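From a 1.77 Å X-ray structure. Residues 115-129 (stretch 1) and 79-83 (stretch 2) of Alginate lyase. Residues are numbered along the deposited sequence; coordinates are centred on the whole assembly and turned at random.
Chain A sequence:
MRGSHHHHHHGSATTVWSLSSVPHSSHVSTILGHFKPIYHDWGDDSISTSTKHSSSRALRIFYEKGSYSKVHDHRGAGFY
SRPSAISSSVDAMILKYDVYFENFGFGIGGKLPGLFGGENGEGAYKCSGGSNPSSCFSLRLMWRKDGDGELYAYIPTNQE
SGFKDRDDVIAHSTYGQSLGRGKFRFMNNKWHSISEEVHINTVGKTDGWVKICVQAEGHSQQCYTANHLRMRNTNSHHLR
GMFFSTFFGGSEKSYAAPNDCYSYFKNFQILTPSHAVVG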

ATOM      1  N   LEU A 115      -2.021   0.447   4.076  1.00  6.72           N
ATOM      2  CA  LEU A 115      -2.625  -0.197   5.246  1.00  5.39           C
ATOM      3  C   LEU A 115      -3.844  -1.045   4.845  1.00  5.01           C
ATOM      4  O   LEU A 115      -4.374  -0.898   3.743  1.00  5.14           O
ATOM      5  CB  LEU A 115      -3.029   0.857   6.281  1.00  5.10           C
ATOM      6  CG  LEU A 115      -1.849   1.611   6.914  1.00  5.90           C
ATOM      7  CD1 LEU A 115      -2.328   2.790   7.765  1.00  5.44           C
ATOM      8  CD2 LEU A 115      -1.010   0.645   7.748  1.00  5.83           C
ATOM      9  N   PHE A 116      -4.286  -1.909   5.760  1.00  6.15           N
ATOM     10  CA  PHE A 116      -5.500  -2.711   5.580  1.00  6.58           C
ATOM     11  C   PHE A 116      -6.134  -2.988   6.941  1.00  4.44           C
ATOM     12  O   PHE A 116      -5.507  -2.775   7.978  1.00  4.83           O
ATOM     13  CB  PHE A 116      -5.181  -4.038   4.869  1.00  4.34           C
ATOM     14  CG  PHE A 116      -4.627  -5.088   5.783  1.00  6.51           C
ATOM     15  CD1 PHE A 116      -3.325  -5.001   6.239  1.00  4.47           C
ATOM     16  CD2 PHE A 116      -5.410  -6.171   6.186  1.00  5.62           C
ATOM     17  CE1 PHE A 116      -2.804  -5.966   7.106  1.00  8.04           C
ATOM     18  CE2 PHE A 116      -4.898  -7.138   7.038  1.00  5.57           C
ATOM     19  CZ  PHE A 116      -3.591  -7.042   7.494  1.00  5.89           C
ATOM     20  N   GLY A 117      -7.381  -3.447   6.939  1.00  6.75           N
ATOM     21  CA  GLY A 117      -8.033  -3.837   8.172  1.00  6.94           C
ATOM     22  C   GLY A 117      -9.316  -4.602   7.910  1.00  6.45           C
ATOM     23  O   GLY A 117      -9.587  -5.029   6.785  1.00  6.39           O
ATOM     24  N   GLY A 118     -10.105  -4.779   8.959  1.00  6.50           N
ATOM     25  CA  GLY A 118     -11.348  -5.516   8.853  1.00  6.92           C
ATOM     26  C   GLY A 118     -11.471  -6.453  10.033  1.00  8.60           C
ATOM     27  O   GLY A 118     -11.145  -6.084  11.161  1.00  6.68           O
ATOM     28  N   GLU A 119     -11.937  -7.666   9.757  1.00  8.36           N
ATOM     29  CA  GLU A 119     -12.060  -8.706  10.773  1.00 11.68           C
ATOM     30  C   GLU A 119     -10.708  -9.088  11.399  1.00 12.11           C
ATOM     31  O   GLU A 119      -9.642  -8.784  10.862  1.00 10.09           O
ATOM     32  CB  GLU A 119     -12.728  -9.942  10.164  1.00 11.59           C
ATOM     33  CG  GLU A 119     -14.165  -9.703   9.673  1.00 11.24           C
ATOM     34  CD  GLU A 119     -14.757 -10.916   8.973  1.00 17.42           C
ATOM     35  OE1 GLU A 119     -15.950 -10.864   8.592  1.00 12.97           O
ATOM     36  OE2 GLU A 119     -14.027 -11.919   8.794  1.00 11.77           O
ATOM     37  N   ASN A 120     -10.750  -9.759  12.545  1.00  8.98           N
ATOM     38  CA  ASN A 120      -9.513 -10.107  13.233  1.00 12.55           C
ATOM     39  C   ASN A 120      -8.766 -11.266  12.562  1.00 12.88           C
ATOM     40  O   ASN A 120      -7.576 -11.476  12.805  1.00 18.17           O
ATOM     41  CB  ASN A 120      -9.792 -10.452  14.697  1.00 16.17           C
ATOM     42  CG  ASN A 120      -8.520 -10.531  15.520  1.00 20.38           C
ATOM     43  OD1 ASN A 120      -7.621  -9.713  15.364  1.00 21.51           O
ATOM     44  ND2 ASN A 120      -8.429 -11.537  16.374  1.00 26.15           N
ATOM     45  N   GLY A 121      -9.451 -11.996  11.695  1.00 12.98           N
ATOM     46  CA  GLY A 121      -8.883 -13.203  11.115  1.00 13.52           C
ATOM     47  C   GLY A 121      -8.720 -13.161   9.612  1.00 12.40           C
ATOM     48  O   GLY A 121      -8.424 -12.104   9.046  1.00  9.51           O
ATOM     49  N   GLU A 122      -8.925 -14.310   8.962  1.00 11.19           N
ATOM     50  CA  GLU A 122      -8.695 -14.446   7.520  1.00 10.94           C
ATOM     51  C   GLU A 122      -9.531 -13.487   6.687  1.00 10.52           C
ATOM     52  O   GLU A 122      -9.138 -13.126   5.579  1.00  9.02           O
ATOM     53  CB  GLU A 122      -8.986 -15.880   7.066  1.00 13.05           C
ATOM     54  CG  GLU A 122      -7.905 -16.859   7.420  1.00 11.96           C
ATOM     55  CD  GLU A 122      -6.594 -16.531   6.741  1.00 10.68           C
ATOM     56  OE1 GLU A 122      -6.599 -16.338   5.506  1.00 11.32           O
ATOM     57  OE2 GLU A 122      -5.565 -16.454   7.437  1.00 11.67           O
ATOM     58  N   GLY A 123     -10.679 -13.073   7.222  1.00  9.03           N
ATOM     59  CA  GLY A 123     -11.533 -12.120   6.534  1.00 11.30           C
ATOM     60  C   GLY A 123     -10.790 -10.853   6.133  1.00 10.49           C
ATOM     61  O   GLY A 123     -11.131 -10.207   5.158  1.00  8.96           O
ATOM     62  N   ALA A 124      -9.760 -10.502   6.890  1.00  7.02           N
ATOM     63  CA  ALA A 124      -9.053  -9.246   6.660  1.00  6.08           C
ATOM     64  C   ALA A 124      -8.188  -9.269   5.393  1.00  8.83           C
ATOM     65  O   ALA A 124      -7.779  -8.212   4.900  1.00  8.62           O
ATOM     66  CB  ALA A 124      -8.205  -8.908   7.878  1.00  8.84           C
ATOM     67  N   TYR A 125      -7.926 -10.465   4.860  1.00  7.45           N
ATOM     68  CA  TYR A 125      -6.970 -10.601   3.752  1.00 10.54           C
ATOM     69  C   TYR A 125      -7.650 -10.792   2.398  1.00  8.16           C
ATOM     70  O   TYR A 125      -7.003 -11.221   1.436  1.00  8.68           O
ATOM     71  CB  TYR A 125      -6.009 -11.779   4.006  1.00  7.65           C
ATOM     72  CG  TYR A 125      -5.481 -11.855   5.420  1.00  8.50           C
ATOM     73  CD1 TYR A 125      -4.873 -10.753   6.015  1.00  8.73           C
ATOM     74  CD2 TYR A 125      -5.633 -13.018   6.183  1.00  8.17           C
ATOM     75  CE1 TYR A 125      -4.401 -10.807   7.306  1.00  9.08           C
ATOM     76  CE2 TYR A 125      -5.168 -13.084   7.488  1.00  7.00           C
ATOM     77  CZ  TYR A 125      -4.558 -11.966   8.047  1.00  8.87           C
ATOM     78  OH  TYR A 125      -4.095 -12.006   9.328  1.00  9.36           O
ATOM     79  N   LYS A 126      -8.936 -10.456   2.308  1.00  7.98           N
ATOM     80  CA  LYS A 126      -9.728 -10.817   1.119  1.00  6.95           C
ATOM     81  C   LYS A 126     -10.039  -9.645   0.190  1.00 12.55           C
ATOM     82  O   LYS A 126     -10.753  -9.811  -0.802  1.00 14.18           O
ATOM     83  CB  LYS A 126     -11.046 -11.482   1.551  1.00  8.02           C
ATOM     84  CG  LYS A 126     -10.852 -12.710   2.437  1.00  9.60           C
ATOM     85  CD  LYS A 126     -10.048 -13.767   1.726  1.00 15.59           C
ATOM     86  CE  LYS A 126      -9.844 -14.990   2.614  1.00 23.53           C
ATOM     87  NZ  LYS A 126      -9.009 -16.034   1.940  1.00 26.61           N
ATOM     88  N   CYS A 127      -9.508  -8.464   0.493  1.00  7.24           N
ATOM     89  CA  CYS A 127      -9.859  -7.290  -0.282  1.00  7.60           C
ATOM     90  C   CYS A 127      -8.811  -6.951  -1.336  1.00 10.90           C
ATOM     91  O   CYS A 127      -8.036  -5.999  -1.192  1.00  9.16           O
ATOM     92  CB  CYS A 127     -10.097  -6.098   0.653  1.00  9.48           C
ATOM     93  SG  CYS A 127     -11.762  -6.164   1.401  1.00 10.09           S
ATOM     94  N   SER A 128      -8.804  -7.742  -2.404  1.00  7.84           N
ATOM     95  CA  SER A 128      -7.890  -7.522  -3.515  1.00 10.19           C
ATOM     96  C   SER A 128      -8.416  -8.300  -4.697  1.00 12.14           C
ATOM     97  O   SER A 128      -9.312  -9.125  -4.537  1.00 11.08           O
ATOM     98  CB  SER A 128      -6.468  -7.973  -3.152  1.00  7.87           C
ATOM     99  OG  SER A 128      -6.415  -9.383  -3.015  1.00  9.49           O
ATOM    100  N   GLY A 129      -7.845  -8.087  -5.876  1.00 12.15           N
ATOM    101  CA  GLY A 129      -8.320  -8.825  -7.032  1.00 14.23           C
ATOM    102  C   GLY A 129      -9.747  -8.395  -7.349  1.00 16.83           C
ATOM    103  O   GLY A 129     -10.075  -7.205  -7.332  1.00 23.09           O
TER
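Stretch 2 79-83: FYSRP

Stretch 2 lies on stretch 1 through side chains rather than paired backbones: Tyr 80 packs among aromatic rings and two waters, while Arg 82 reaches out to hydrogen-bond the loop, the two stretches together burying 430 Å². No backbone-to-backbone hydrogen bond joins them, and even the nearest CA atoms, those of Tyr 125 and Tyr 80, stand 7.4 Å apart. Stretch 2 is extended, with Phe 79 to Ser 81 ending a strand and Arg 82 (phi/psi -127/78) beyond it. Alternation along this backbone sets the pattern: the CA-to-CB bonds of Tyr 80 and Arg 82 point toward stretch 1, that of Ser 81 away.

Tyr 80 (chi1 -67°, m) turns its edge to the face of Phe 116, with centroids 4.6 Å apart, planes at 64° and Tyr 80 CD1 3.5 Å from Phe 116 CE2. Tyr 125 covers a face of the Tyr 80 ring, its CB lying 4.0 Å from the centroid and 26° off the normal, a CH-pi arrangement; the two rings themselves meet obliquely, at 50°. The Tyr 80 hydroxyl reaches the backbone through water. Water 1 lies 2.9 Å from Tyr 80 OH, donates to Ala 124 O (2.7 Å) and accepts from Cys 127 N (3.0 Å); water 2 lies 2.5 Å from Tyr 80 OH, donates to Tyr 125 O (2.7 Å) and also bonds Ser 128 OG (2.7 Å).

Arg 82 passes the edge of the Phe 116 ring, its CG 3.9 Å from Phe 116 CZ. Its NH1 donates to Asn 120 O (2.7 Å, 159°) and Tyr 125 OH (2.9 Å, 154°), both near the guanidinium plane, where its N-H bonds point. Arg 82 NH2 donates to Asn 120 OD1 (2.9 Å, 137°), so one arginine ties the Asn 120 loop to Tyr 125.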

ATOM      1  N   PHE A  79       2.596  -9.564   0.788  1.00  6.26           N
ATOM      2  CA  PHE A  79       2.288 -10.233   2.057  1.00  6.30           C
ATOM      3  C   PHE A  79       1.543  -9.269   2.949  1.00  6.07           C
ATOM      4  O   PHE A  79       1.725  -8.069   2.843  1.00  7.43           O
ATOM      5  CB  PHE A  79       3.564 -10.749   2.772  1.00  8.14           C
ATOM      6  CG  PHE A  79       4.603  -9.680   3.053  1.00  7.74           C
ATOM      7  CD1 PHE A  79       4.524  -8.896   4.200  1.00  6.77           C
ATOM      8  CD2 PHE A  79       5.673  -9.478   2.180  1.00  8.07           C
ATOM      9  CE1 PHE A  79       5.480  -7.917   4.467  1.00  8.91           C
ATOM     10  CE2 PHE A  79       6.637  -8.506   2.438  1.00 10.01           C
ATOM     11  CZ  PHE A  79       6.543  -7.722   3.587  1.00  9.21           C
ATOM     12  N   TYR A  80       0.703  -9.793   3.834  1.00  5.04           N
ATOM     13  CA  TYR A  80       0.141  -8.959   4.879  1.00  6.84           C
ATOM     14  C   TYR A  80       1.006  -9.100   6.124  1.00 10.14           C
ATOM     15  O   TYR A  80       1.423 -10.206   6.471  1.00  9.36           O
ATOM     16  CB  TYR A  80      -1.294  -9.354   5.201  1.00  5.19           C
ATOM     17  CG  TYR A  80      -2.315  -9.121   4.110  1.00  5.33           C
ATOM     18  CD1 TYR A  80      -3.093  -7.972   4.100  1.00  7.30           C
ATOM     19  CD2 TYR A  80      -2.543 -10.079   3.124  1.00  6.19           C
ATOM     20  CE1 TYR A  80      -4.068  -7.763   3.124  1.00  6.15           C
ATOM     21  CE2 TYR A  80      -3.514  -9.881   2.139  1.00  6.90           C
ATOM     22  CZ  TYR A  80      -4.281  -8.722   2.158  1.00  7.64           C
ATOM     23  OH  TYR A  80      -5.244  -8.494   1.191  1.00  7.12           O
ATOM     24  N   SER A  81       1.268  -7.981   6.786  1.00  6.28           N
ATOM     25  CA  SER A  81       2.100  -7.949   7.983  1.00  8.65           C
ATOM     26  C   SER A  81       1.303  -7.416   9.170  1.00  7.42           C
ATOM     27  O   SER A  81       0.734  -6.324   9.093  1.00  7.08           O
ATOM     28  CB  SER A  81       3.335  -7.075   7.730  1.00  8.03           C
ATOM     29  OG  SER A  81       4.032  -6.776   8.926  1.00  8.74           O
ATOM     30  N   ARG A  82       1.248  -8.187  10.258  1.00  7.76           N
ATOM     31  CA  ARG A  82       0.550  -7.761  11.465  1.00  8.94           C
ATOM     32  C   ARG A  82       1.463  -7.865  12.682  1.00 10.63           C
ATOM     33  O   ARG A  82       1.366  -8.814  13.461  1.00 11.37           O
ATOM     34  CB  ARG A  82      -0.712  -8.594  11.679  1.00  8.56           C
ATOM     35  CG  ARG A  82      -1.731  -8.459  10.562  1.00 11.38           C
ATOM     36  CD  ARG A  82      -2.904  -9.399  10.781  1.00  7.73           C
ATOM     37  NE  ARG A  82      -3.601  -9.127  12.039  1.00  9.66           N
ATOM     38  CZ  ARG A  82      -4.738  -9.718  12.390  1.00  9.99           C
ATOM     39  NH1 ARG A  82      -5.302 -10.594  11.564  1.00 10.95           N
ATOM     40  NH2 ARG A  82      -5.317  -9.429  13.547  1.00  9.84           N
ATOM     41  N   PRO A  83       2.373  -6.893  12.839  1.00 10.33           N
ATOM     42  CA  PRO A  83       3.313  -6.928  13.966  1.00 11.34           C
ATOM     43  C   PRO A  83       2.580  -7.063  15.301  1.00 12.96           C
ATOM     44  O   PRO A  83       1.543  -6.428  15.494  1.00 11.02           O
ATOM     45  CB  PRO A  83       4.039  -5.591  13.848  1.00 14.77           C
ATOM     46  CG  PRO A  83       4.026  -5.309  12.374  1.00 12.59           C
ATOM     47  CD  PRO A  83       2.701  -5.832  11.871  1.00  9.54           C
TER
HETATM   48  O   HOH W   1      -7.535  -7.237   2.391  1.00  8.73           O
HETATM   49  O   HOH W   2      -5.508 -10.248  -0.597  1.00 14.15           O